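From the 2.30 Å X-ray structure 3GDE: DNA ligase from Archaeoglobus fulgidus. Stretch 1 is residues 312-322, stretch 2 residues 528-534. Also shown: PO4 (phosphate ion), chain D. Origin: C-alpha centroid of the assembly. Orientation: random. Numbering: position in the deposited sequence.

Stretch 1, residues 312-322: PFQHVLRRFRR
Stretch 2 (528-534) VRLRDDK

A contact between distant parts of a chain need not rest on hydrogen bonds, and this pair of segments in an archaeal DNA ligase, at least 211 residues apart where they touch, illustrates the point: 359 Å² is buried, both sides summed, without one hydrogen bond crossing between them.

The backbones stand well apart. Stretch 1 is alpha-helical over most of its length, entered from Pro312 (phi/psi -72/158) and held by i-to-i+4 bonds such as Leu317 N to Phe313 O (3.1 Å) and Arg321 N to Leu317 O (2.9 Å). Stretch 2 arrives as a strand, with Val528 at -98/-62, Arg529 extended at -164/163 and Leu530 at -72/132, and then folds into a type I turn from Arg531 to Lys534, whose central residues, Asp532 and Asp533, adopt -68/-26 and -69/-2; Lys534 N bonds Arg531 O at 3.2 Å. The numbering rises together along the two stretches: the CA atoms of Gln314 and Arg529 lie 9.2 Å apart, those of Leu317 and Asp533 7.5 Å. Side chains must therefore bridge the gap.

Most do so by packing carbon against guanidinium. Arg531 (m, m, m for chi1 to chi3) offers one face of its planar, delocalised group to Leu317 (m, t), with CD1 3.6 Å from Arg531 NE. Phe313, whose chi1 is p, brings CE1 within 3.8 Å of Arg531 NH1, which sits at the edge of the phenyl ring; its CE2 lies 3.3 Å from Arg529 NH2. Leu317 also reaches the turn, its CD2 3.8 Å from Asp533 OD2. Over a face of the Arg529 guanidinium (chi1 p, chi2 t) lies the amide of Gln314 (p, m), its NE2 3.4 Å from Arg529 NH2; both are donors, so this is contact without a hydrogen bond.

Charge alone joins Arg321 (m, t, p) and Asp532 (m). They form a salt bridge, Arg321 NH2 to Asp532 OD2 at 3.5 Å, but the carboxylate oxygen sits over the guanidinium face, where no N-H points at it.

Directional bonds to Arg531 come from its own stretch and from a bound ion. Its NE donates to Asp533 OD1 (2.8 Å) and its NH2 to Asp533 OD2 (2.7 Å), a two-pronged salt bridge, with Asp533 at chi1 p. A phosphate ion, probably from the crystallisation liquor, accepts from Arg531 NH1 at O3 (2.8 Å) and Arg531 NH2 at O1 (2.9 Å), while Lys534 NZ reaches O4 (3.0 Å). Bonding around its edge leaves one face of the Arg531 guanidinium to pack on Leu317 and Phe313.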

# COMPACT_ATOMS: atom_id res chain seq x y z
N PRO A 312 17.44 6.77 -13.71
CA PRO A 312 16.78 5.60 -13.11
C PRO A 312 15.57 6.00 -12.24
O PRO A 312 15.49 7.13 -11.77
CB PRO A 312 17.89 4.97 -12.26
CG PRO A 312 18.74 6.12 -11.86
CD PRO A 312 18.74 7.05 -13.06
N PHE A 313 14.65 5.06 -12.03
CA PHE A 313 13.34 5.36 -11.44
C PHE A 313 13.37 5.92 -10.01
O PHE A 313 12.45 6.64 -9.62
CB PHE A 313 12.41 4.14 -11.50
CG PHE A 313 12.68 3.11 -10.45
CD1 PHE A 313 11.88 3.05 -9.31
CD2 PHE A 313 13.73 2.21 -10.58
CE1 PHE A 313 12.12 2.11 -8.32
CE2 PHE A 313 13.98 1.27 -9.59
CZ PHE A 313 13.17 1.22 -8.46
N GLN A 314 14.40 5.58 -9.24
CA GLN A 314 14.47 6.05 -7.85
C GLN A 314 14.68 7.56 -7.77
O GLN A 314 14.46 8.17 -6.73
CB GLN A 314 15.53 5.28 -7.03
CG GLN A 314 17.00 5.64 -7.34
CD GLN A 314 17.61 4.83 -8.48
OE1 GLN A 314 18.80 4.92 -8.73
NE2 GLN A 314 16.80 4.02 -9.16
N HIS A 315 15.09 8.16 -8.89
CA HIS A 315 15.12 9.61 -9.04
C HIS A 315 13.71 10.19 -9.06
O HIS A 315 13.46 11.22 -8.44
CB HIS A 315 15.90 10.01 -10.30
CG HIS A 315 17.38 9.84 -10.17
ND1 HIS A 315 18.28 10.77 -10.65
CD2 HIS A 315 18.13 8.86 -9.61
CE1 HIS A 315 19.51 10.36 -10.40
NE2 HIS A 315 19.45 9.20 -9.77
N VAL A 316 12.79 9.54 -9.77
CA VAL A 316 11.37 9.93 -9.72
C VAL A 316 10.83 9.77 -8.29
O VAL A 316 10.07 10.61 -7.81
CB VAL A 316 10.48 9.13 -10.71
CG1 VAL A 316 9.04 9.62 -10.65
CG2 VAL A 316 11.00 9.23 -12.15
N LEU A 317 11.25 8.70 -7.61
CA LEU A 317 10.82 8.46 -6.24
C LEU A 317 11.25 9.58 -5.29
O LEU A 317 10.50 9.95 -4.40
CB LEU A 317 11.29 7.08 -5.73
CG LEU A 317 10.72 5.82 -6.41
CD1 LEU A 317 11.29 4.56 -5.76
CD2 LEU A 317 9.17 5.79 -6.42
N ARG A 318 12.46 10.11 -5.49
CA ARG A 318 12.94 11.29 -4.74
C ARG A 318 12.05 12.51 -4.91
O ARG A 318 11.78 13.22 -3.94
CB ARG A 318 14.37 11.66 -5.13
CG ARG A 318 15.43 10.81 -4.47
CD ARG A 318 16.71 11.59 -4.25
NE ARG A 318 17.88 10.73 -4.42
CZ ARG A 318 18.55 10.59 -5.56
NH1 ARG A 318 18.19 11.28 -6.64
NH2 ARG A 318 19.60 9.78 -5.62
N ARG A 319 11.62 12.76 -6.14
CA ARG A 319 10.65 13.81 -6.43
C ARG A 319 9.37 13.56 -5.64
O ARG A 319 8.85 14.48 -5.01
CB ARG A 319 10.33 13.87 -7.94
CG ARG A 319 11.45 14.41 -8.84
CD ARG A 319 11.66 15.92 -8.71
NE ARG A 319 10.39 16.64 -8.73
CZ ARG A 319 9.86 17.22 -9.80
NH1 ARG A 319 10.49 17.21 -10.96
NH2 ARG A 319 8.69 17.84 -9.69
N PHE A 320 8.88 12.32 -5.69
CA PHE A 320 7.69 11.90 -4.93
C PHE A 320 7.83 12.15 -3.43
O PHE A 320 6.86 12.53 -2.78
CB PHE A 320 7.38 10.41 -5.17
CG PHE A 320 6.78 10.11 -6.53
CD1 PHE A 320 6.31 8.83 -6.82
CD2 PHE A 320 6.69 11.08 -7.52
CE1 PHE A 320 5.76 8.52 -8.05
CE2 PHE A 320 6.14 10.79 -8.77
CZ PHE A 320 5.68 9.50 -9.04
N ARG A 321 9.03 11.94 -2.88
CA ARG A 321 9.32 12.25 -1.48
C ARG A 321 9.24 13.75 -1.20
O ARG A 321 8.56 14.15 -0.26
CB ARG A 321 10.69 11.72 -1.05
CG ARG A 321 10.73 10.23 -0.81
CD ARG A 321 12.02 9.77 -0.13
NE ARG A 321 12.10 10.08 1.30
CZ ARG A 321 11.10 9.98 2.19
NH1 ARG A 321 9.89 9.56 1.82
NH2 ARG A 321 11.32 10.31 3.46
N ARG A 322 9.93 14.55 -2.03
CA ARG A 322 9.87 16.03 -2.05
C ARG A 322 11.26 16.69 -1.93
O ARG A 322 11.37 17.91 -1.84
CB ARG A 322 8.92 16.61 -0.99
CG ARG A 322 7.50 16.83 -1.49
CD ARG A 322 6.55 17.05 -0.32
NE ARG A 322 7.12 17.90 0.72
CZ ARG A 322 7.47 17.48 1.94
NH1 ARG A 322 7.30 16.21 2.29
NH2 ARG A 322 7.98 18.33 2.81
N VAL A 528 18.69 -3.41 -2.09
CA VAL A 528 18.75 -2.36 -3.09
C VAL A 528 18.52 -0.98 -2.43
O VAL A 528 19.41 -0.13 -2.47
CB VAL A 528 17.73 -2.62 -4.24
CG1 VAL A 528 17.89 -1.59 -5.35
CG2 VAL A 528 17.92 -4.04 -4.80
N ARG A 529 17.35 -0.79 -1.82
CA ARG A 529 17.02 0.43 -1.07
C ARG A 529 15.80 0.27 -0.17
O ARG A 529 14.98 -0.65 -0.34
CB ARG A 529 16.78 1.60 -2.02
CG ARG A 529 15.58 1.43 -2.93
CD ARG A 529 15.60 2.51 -4.00
NE ARG A 529 15.53 1.90 -5.32
CZ ARG A 529 16.57 1.74 -6.14
NH1 ARG A 529 17.78 2.17 -5.83
NH2 ARG A 529 16.37 1.15 -7.30
N LEU A 530 15.68 1.19 0.78
CA LEU A 530 14.48 1.32 1.60
C LEU A 530 13.36 1.90 0.75
O LEU A 530 13.57 2.88 0.05
CB LEU A 530 14.77 2.26 2.79
CG LEU A 530 13.66 2.68 3.77
CD1 LEU A 530 13.21 1.53 4.68
CD2 LEU A 530 14.14 3.85 4.60
N ARG A 531 12.17 1.31 0.80
CA ARG A 531 11.05 1.86 0.05
C ARG A 531 10.04 2.58 0.95
O ARG A 531 9.10 1.99 1.47
CB ARG A 531 10.38 0.79 -0.84
CG ARG A 531 11.33 0.22 -1.91
CD ARG A 531 11.73 1.27 -2.97
NE ARG A 531 10.58 1.67 -3.78
CZ ARG A 531 10.20 1.07 -4.91
NH1 ARG A 531 10.90 0.06 -5.42
NH2 ARG A 531 9.12 1.52 -5.55
N ASP A 532 10.28 3.88 1.14
CA ASP A 532 9.35 4.73 1.90
C ASP A 532 8.02 4.92 1.17
O ASP A 532 7.00 5.16 1.81
CB ASP A 532 9.98 6.10 2.19
CG ASP A 532 10.99 6.04 3.32
OD1 ASP A 532 10.81 5.21 4.24
OD2 ASP A 532 11.96 6.85 3.28
N ASP A 533 8.04 4.79 -0.15
CA ASP A 533 6.83 4.89 -0.97
C ASP A 533 5.87 3.70 -0.76
O ASP A 533 4.79 3.66 -1.36
CB ASP A 533 7.20 5.04 -2.46
CG ASP A 533 8.05 3.88 -2.98
OD1 ASP A 533 9.09 3.57 -2.36
OD2 ASP A 533 7.68 3.28 -4.03
N LYS A 534 6.28 2.74 0.08
CA LYS A 534 5.53 1.50 0.26
C LYS A 534 5.23 1.19 1.74
O LYS A 534 6.14 1.06 2.56
CB LYS A 534 6.29 0.31 -0.37
CG LYS A 534 6.49 0.42 -1.86
CD LYS A 534 6.92 -0.89 -2.44
CE LYS A 534 6.96 -0.84 -3.95
NZ LYS A 534 7.51 -2.12 -4.52
P PO4 D . 8.48 -1.22 -8.09
O1 PO4 D . 8.26 0.27 -7.97
O2 PO4 D . 8.60 -1.59 -9.56
O3 PO4 D . 9.77 -1.60 -7.40
O4 PO4 D . 7.31 -1.95 -7.47